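Local coordinates for protein malonyl-CoA decarboxylase (Rhodopseudomonas palustris, PDB 4KSA) that probably catalyses the decarboxylation of malonyl-CoA to acetyl-CoA, at residues S166-I178 and R215-L229. Sequence-based numbering, arbitrary orientation.
Sequences SWFNRGFLVLQRI and RCYGFFHPRLVDEPL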
loop_
_atom_site.group_PDB
_atom_site.type_symbol
_atom_site.label_atom_id
_atom_site.label_comp_id
_atom_site.label_asym_id
_atom_site.label_seq_id
_atom_site.Cartn_x
_atom_site.Cartn_y
_atom_site.Cartn_z
ATOM N N SER A 166 5.794 25.162 11.536
ATOM C CA SER A 166 4.646 24.423 12.012
ATOM C C SER A 166 4.123 23.431 10.978
ATOM O O SER A 166 3.597 22.381 11.339
ATOM C CB SER A 166 3.530 25.368 12.412
ATOM O OG SER A 166 2.477 24.620 12.989
ATOM N N TRP A 167 4.268 23.747 9.697
ATOM C CA TRP A 167 3.777 22.841 8.668
ATOM C C TRP A 167 4.700 21.664 8.394
ATOM O O TRP A 167 4.235 20.543 8.225
ATOM C CB TRP A 167 3.552 23.568 7.345
ATOM C CG TRP A 167 2.620 24.705 7.419
ATOM C CD1 TRP A 167 1.781 25.016 8.443
ATOM C CD2 TRP A 167 2.458 25.724 6.433
ATOM N NE1 TRP A 167 1.107 26.175 8.159
ATOM C CE2 TRP A 167 1.506 26.631 6.930
ATOM C CE3 TRP A 167 3.027 25.957 5.172
ATOM C CZ2 TRP A 167 1.111 27.765 6.214
ATOM C CZ3 TRP A 167 2.640 27.076 4.462
ATOM C CH2 TRP A 167 1.686 27.971 4.984
ATOM N N PHE A 168 6.000 21.917 8.310
ATOM C CA PHE A 168 6.919 20.833 8.041
ATOM C C PHE A 168 7.395 20.178 9.313
ATOM O O PHE A 168 8.576 20.226 9.630
ATOM C CB PHE A 168 8.127 21.311 7.234
ATOM C CG PHE A 168 7.791 21.763 5.839
ATOM C CD1 PHE A 168 7.447 23.084 5.584
ATOM C CD2 PHE A 168 7.812 20.868 4.779
ATOM C CE1 PHE A 168 7.135 23.503 4.306
ATOM C CE2 PHE A 168 7.496 21.284 3.487
ATOM C CZ PHE A 168 7.159 22.596 3.257
ATOM N N ASN A 169 6.469 19.563 10.037
ATOM C CA ASN A 169 6.789 18.857 11.273
ATOM C C ASN A 169 7.678 17.640 10.977
ATOM O O ASN A 169 7.392 16.870 10.056
ATOM C CB ASN A 169 5.499 18.387 11.959
ATOM C CG ASN A 169 4.681 17.417 11.097
ATOM O OD1 ASN A 169 3.938 16.584 11.624
ATOM N ND2 ASN A 169 4.808 17.530 9.773
ATOM N N ARG A 170 8.746 17.456 11.754
ATOM C CA ARG A 170 9.649 16.321 11.527
ATOM C C ARG A 170 8.959 14.954 11.624
ATOM O O ARG A 170 9.386 13.990 10.993
ATOM C CB ARG A 170 10.830 16.365 12.497
ATOM C CG ARG A 170 10.451 16.312 13.959
ATOM C CD ARG A 170 11.660 15.929 14.801
ATOM N NE ARG A 170 11.915 16.905 15.854
ATOM C CZ ARG A 170 11.661 16.708 17.141
ATOM N NH1 ARG A 170 11.146 15.553 17.557
ATOM N NH2 ARG A 170 11.907 17.682 18.013
ATOM N N GLY A 171 7.883 14.875 12.401
ATOM C CA GLY A 171 7.157 13.621 12.544
ATOM C C GLY A 171 6.696 12.958 11.251
ATOM O O GLY A 171 6.586 11.736 11.186
ATOM N N PHE A 172 6.411 13.740 10.214
ATOM C CA PHE A 172 5.960 13.141 8.960
ATOM C C PHE A 172 7.061 13.057 7.947
ATOM O O PHE A 172 6.795 12.757 6.783
ATOM C CB PHE A 172 4.793 13.914 8.333
ATOM C CG PHE A 172 3.553 13.936 9.175
ATOM C CD1 PHE A 172 3.412 13.067 10.261
ATOM C CD2 PHE A 172 2.521 14.833 8.886
ATOM C CE1 PHE A 172 2.264 13.093 11.049
ATOM C CE2 PHE A 172 1.378 14.871 9.659
ATOM C CZ PHE A 172 1.243 13.999 10.751
ATOM N N LEU A 173 8.294 13.329 8.364
ATOM C CA LEU A 173 9.409 13.259 7.420
ATOM C C LEU A 173 9.678 11.778 7.184
ATOM O O LEU A 173 9.729 11.000 8.124
ATOM C CB LEU A 173 10.648 13.952 7.985
ATOM C CG LEU A 173 11.680 14.275 6.897
ATOM C CD1 LEU A 173 11.171 15.391 5.998
ATOM C CD2 LEU A 173 12.987 14.677 7.542
ATOM N N VAL A 174 9.829 11.384 5.929
ATOM C CA VAL A 174 10.053 9.986 5.610
ATOM C C VAL A 174 11.259 9.794 4.721
ATOM O O VAL A 174 11.448 10.527 3.752
ATOM C CB VAL A 174 8.835 9.387 4.910
ATOM C CG1 VAL A 174 9.171 8.009 4.355
ATOM C CG2 VAL A 174 7.683 9.301 5.890
ATOM N N LEU A 175 12.078 8.800 5.067
ATOM C CA LEU A 175 13.276 8.494 4.309
ATOM C C LEU A 175 12.962 7.439 3.255
ATOM O O LEU A 175 12.243 6.486 3.509
ATOM C CB LEU A 175 14.359 7.993 5.249
ATOM C CG LEU A 175 15.614 7.430 4.573
ATOM C CD1 LEU A 175 16.425 8.551 3.919
ATOM C CD2 LEU A 175 16.443 6.701 5.615
ATOM N N GLN A 176 13.489 7.623 2.061
ATOM C CA GLN A 176 13.249 6.679 0.990
ATOM C C GLN A 176 14.543 6.459 0.233
ATOM O O GLN A 176 15.314 7.396 0.029
ATOM C CB GLN A 176 12.173 7.200 0.021
ATOM C CG GLN A 176 10.768 6.838 0.430
ATOM C CD GLN A 176 10.608 5.343 0.570
ATOM O OE1 GLN A 176 10.774 4.600 -0.403
ATOM N NE2 GLN A 176 10.308 4.882 1.787
ATOM N N ARG A 177 14.801 5.225 -0.177
ATOM C CA ARG A 177 16.002 4.996 -0.931
ATOM C C ARG A 177 15.644 5.462 -2.317
ATOM O O ARG A 177 14.495 5.333 -2.732
ATOM C CB ARG A 177 16.380 3.524 -0.967
ATOM C CG ARG A 177 17.465 3.256 -1.975
ATOM C CD ARG A 177 18.008 1.857 -1.911
ATOM N NE ARG A 177 18.807 1.616 -3.107
ATOM C CZ ARG A 177 19.449 0.486 -3.375
ATOM N NH1 ARG A 177 19.394 -0.532 -2.516
ATOM N NH2 ARG A 177 20.138 0.376 -4.509
ATOM N N ILE A 178 16.613 6.023 -3.022
ATOM C CA ILE A 178 16.375 6.503 -4.364
ATOM C C ILE A 178 17.198 5.660 -5.323
ATOM O O ILE A 178 18.429 5.581 -5.222
ATOM C CB ILE A 178 16.752 7.992 -4.478
ATOM C CG1 ILE A 178 15.827 8.803 -3.565
ATOM C CG2 ILE A 178 16.701 8.446 -5.920
ATOM C CD1 ILE A 178 16.045 10.274 -3.617
ATOM N N ARG A 215 24.701 4.344 -3.121
ATOM C CA ARG A 215 23.332 4.375 -2.606
ATOM C C ARG A 215 22.964 5.772 -2.158
ATOM O O ARG A 215 23.647 6.330 -1.311
ATOM C CB ARG A 215 23.189 3.474 -1.380
ATOM C CG ARG A 215 23.380 2.020 -1.635
ATOM C CD ARG A 215 22.087 1.264 -1.436
ATOM N NE ARG A 215 22.330 -0.170 -1.324
ATOM C CZ ARG A 215 23.043 -0.878 -2.199
ATOM N NH1 ARG A 215 23.586 -0.282 -3.256
ATOM N NH2 ARG A 215 23.224 -2.182 -2.010
ATOM N N CYS A 216 21.898 6.348 -2.701
ATOM C CA CYS A 216 21.482 7.673 -2.241
ATOM C C CYS A 216 20.082 7.606 -1.677
ATOM O O CYS A 216 19.251 6.807 -2.110
ATOM C CB CYS A 216 21.550 8.705 -3.352
ATOM S SG CYS A 216 21.150 8.023 -4.918
ATOM N N TYR A 217 19.836 8.445 -0.688
ATOM C CA TYR A 217 18.559 8.477 -0.022
ATOM C C TYR A 217 17.896 9.839 -0.136
ATOM O O TYR A 217 18.523 10.836 -0.532
ATOM C CB TYR A 217 18.766 8.097 1.432
ATOM C CG TYR A 217 19.362 6.718 1.559
ATOM C CD1 TYR A 217 18.544 5.588 1.566
ATOM C CD2 TYR A 217 20.747 6.528 1.576
ATOM C CE1 TYR A 217 19.085 4.307 1.580
ATOM C CE2 TYR A 217 21.296 5.239 1.587
ATOM C CZ TYR A 217 20.457 4.135 1.584
ATOM O OH TYR A 217 20.968 2.856 1.554
ATOM N N GLY A 218 16.609 9.869 0.189
ATOM C CA GLY A 218 15.877 11.109 0.127
ATOM C C GLY A 218 14.946 11.227 1.305
ATOM O O GLY A 218 14.489 10.220 1.846
ATOM N N PHE A 219 14.692 12.463 1.725
ATOM C CA PHE A 219 13.761 12.722 2.815
ATOM C C PHE A 219 12.549 13.411 2.207
ATOM O O PHE A 219 12.671 14.421 1.512
ATOM C CB PHE A 219 14.411 13.581 3.887
ATOM C CG PHE A 219 15.280 12.795 4.817
ATOM C CD1 PHE A 219 14.714 12.042 5.838
ATOM C CD2 PHE A 219 16.662 12.753 4.632
ATOM C CE1 PHE A 219 15.513 11.252 6.663
ATOM C CE2 PHE A 219 17.463 11.966 5.449
ATOM C CZ PHE A 219 16.889 11.214 6.466
ATOM N N PHE A 220 11.382 12.830 2.441
ATOM C CA PHE A 220 10.157 13.353 1.882
ATOM C C PHE A 220 9.211 13.757 2.980
ATOM O O PHE A 220 9.189 13.150 4.046
ATOM C CB PHE A 220 9.479 12.288 1.010
ATOM C CG PHE A 220 10.263 11.916 -0.217
ATOM C CD1 PHE A 220 9.973 12.492 -1.447
ATOM C CD2 PHE A 220 11.340 11.037 -0.135
ATOM C CE1 PHE A 220 10.747 12.217 -2.591
ATOM C CE2 PHE A 220 12.132 10.752 -1.280
ATOM C CZ PHE A 220 11.826 11.352 -2.509
ATOM N N HIS A 221 8.442 14.805 2.723
ATOM C CA HIS A 221 7.433 15.246 3.668
ATOM C C HIS A 221 6.141 15.412 2.859
ATOM O O HIS A 221 6.155 15.893 1.732
ATOM C CB HIS A 221 7.840 16.558 4.331
ATOM C CG HIS A 221 6.978 16.929 5.492
ATOM N ND1 HIS A 221 5.636 17.215 5.360
ATOM C CD2 HIS A 221 7.262 17.043 6.812
ATOM C CE1 HIS A 221 5.131 17.489 6.549
ATOM N NE2 HIS A 221 6.096 17.394 7.448
ATOM N N PRO A 222 5.010 14.981 3.420
ATOM C CA PRO A 222 3.729 15.100 2.715
ATOM C C PRO A 222 3.355 16.514 2.237
ATOM O O PRO A 222 2.575 16.642 1.298
ATOM C CB PRO A 222 2.721 14.527 3.724
ATOM C CG PRO A 222 3.385 14.742 5.071
ATOM C CD PRO A 222 4.833 14.432 4.782
ATOM N N ARG A 223 3.901 17.565 2.865
ATOM C CA ARG A 223 3.587 18.945 2.464
ATOM C C ARG A 223 4.021 19.243 1.044
ATOM O O ARG A 223 3.396 20.044 0.371
ATOM C CB ARG A 223 4.254 19.981 3.379
ATOM C CG ARG A 223 3.645 20.125 4.750
ATOM C CD ARG A 223 2.240 20.700 4.710
ATOM N NE ARG A 223 1.721 20.849 6.067
ATOM C CZ ARG A 223 0.707 21.640 6.400
ATOM N NH1 ARG A 223 0.310 21.707 7.667
ATOM N NH2 ARG A 223 0.095 22.362 5.465
ATOM N N LEU A 224 5.112 18.623 0.612
ATOM C CA LEU A 224 5.631 18.810 -0.725
ATOM C C LEU A 224 5.746 17.447 -1.366
ATOM O O LEU A 224 6.816 16.839 -1.405
ATOM C CB LEU A 224 6.996 19.473 -0.685
ATOM C CG LEU A 224 7.016 20.911 -0.190
ATOM C CD1 LEU A 224 8.446 21.409 -0.188
ATOM C CD2 LEU A 224 6.136 21.784 -1.089
ATOM N N VAL A 225 4.610 16.979 -1.854
ATOM C CA VAL A 225 4.487 15.695 -2.506
ATOM C C VAL A 225 5.502 15.445 -3.616
ATOM O O VAL A 225 5.753 16.316 -4.436
ATOM C CB VAL A 225 3.055 15.525 -3.065
ATOM C CG1 VAL A 225 3.064 14.576 -4.265
ATOM C CG2 VAL A 225 2.141 14.972 -1.949
ATOM N N ASP A 226 6.066 14.237 -3.610
ATOM C CA ASP A 226 7.048 13.795 -4.584
ATOM C C ASP A 226 8.315 14.610 -4.583
ATOM O O ASP A 226 9.108 14.511 -5.499
ATOM C CB ASP A 226 6.442 13.818 -5.996
ATOM C CG ASP A 226 5.509 12.639 -6.253
ATOM O OD1 ASP A 226 4.722 12.700 -7.227
ATOM O OD2 ASP A 226 5.570 11.654 -5.489
ATOM N N GLU A 227 8.529 15.404 -3.553
ATOM C CA GLU A 227 9.700 16.255 -3.545
ATOM C C GLU A 227 10.780 15.873 -2.520
ATOM O O GLU A 227 10.552 15.923 -1.305
ATOM C CB GLU A 227 9.239 17.702 -3.346
ATOM C CG GLU A 227 10.265 18.739 -3.725
ATOM C CD GLU A 227 10.594 18.724 -5.202
ATOM O OE1 GLU A 227 9.728 19.131 -6.009
ATOM O OE2 GLU A 227 11.723 18.303 -5.553
ATOM N N PRO A 228 11.972 15.458 -3.000
ATOM C CA PRO A 228 13.050 15.086 -2.067
ATOM C C PRO A 228 13.688 16.347 -1.441
ATOM O O PRO A 228 14.401 17.088 -2.110
ATOM C CB PRO A 228 14.015 14.289 -2.955
ATOM C CG PRO A 228 13.871 14.927 -4.271
ATOM C CD PRO A 228 12.361 15.164 -4.392
ATOM N N LEU A 229 13.403 16.588 -0.164
ATOM C CA LEU A 229 13.913 17.761 0.530
ATOM C C LEU A 229 15.420 17.690 0.792
ATOM O O LEU A 229 16.178 18.619 0.468
ATOM C CB LEU A 229 13.160 17.930 1.839
ATOM C CG LEU A 229 11.646 17.869 1.645
ATOM C CD1 LEU A 229 10.949 18.269 2.930
ATOM C CD2 LEU A 229 11.243 18.782 0.488
HETATM O O HOH W 1 20.232 3.823 -4.122
#
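Val174 and Phe220 exchange backbone hydrogen bonds in both directions (N to O, each 2.7 Å), and Gln176 and Gly218 repeat the pattern, so that strands 174-178 and 214-220 run antiparallel as neighbours in a mixed sheet. It is an antiparallel edge pairing whose flanking residues pack the end of helix 154-167 against the loop after strand 214-220. On one face of this ladder, Leu175 sets its CD1 over the ring of Phe219, a CH-pi contact 3.9 Å from CD1 to the ring centroid. Leu173, just before the strand, brings CD2 to CD1 of the same ring. Farther along, the guanidinium groups of Arg177 and Arg215 stack nearly parallel, and Glu295 forms a salt bridge with Arg215 that probably offsets their like charges.

Beyond the ladder, His221 lies between Phe168, whose edge meets one ring face, and Phe172, whose CB covers the opposite face. Its ND1 accepts a nearly straight bond from Arg223 N (3.1 Å), fixing the turn of the imidazole. With its chain bent at chi2 (-67°), Arg223 lays its guanidinium flat on Trp167, planes 21° apart, and NE bonds weakly to Trp167 O. A serine in its place would probably leave the Trp167 face without its cationic cover, Trp167 O without its weak NE bond, and Phe172 of a second subunit without its cation-pi partner.

Helix 284-295 packs against Leu173, Tyr217 and Phe219, helix 6-22 meets Phe172 and Pro222, and strand 230-237 continues the sheet beside strand 214-220, leaving strand 174-178 outermost within the chain.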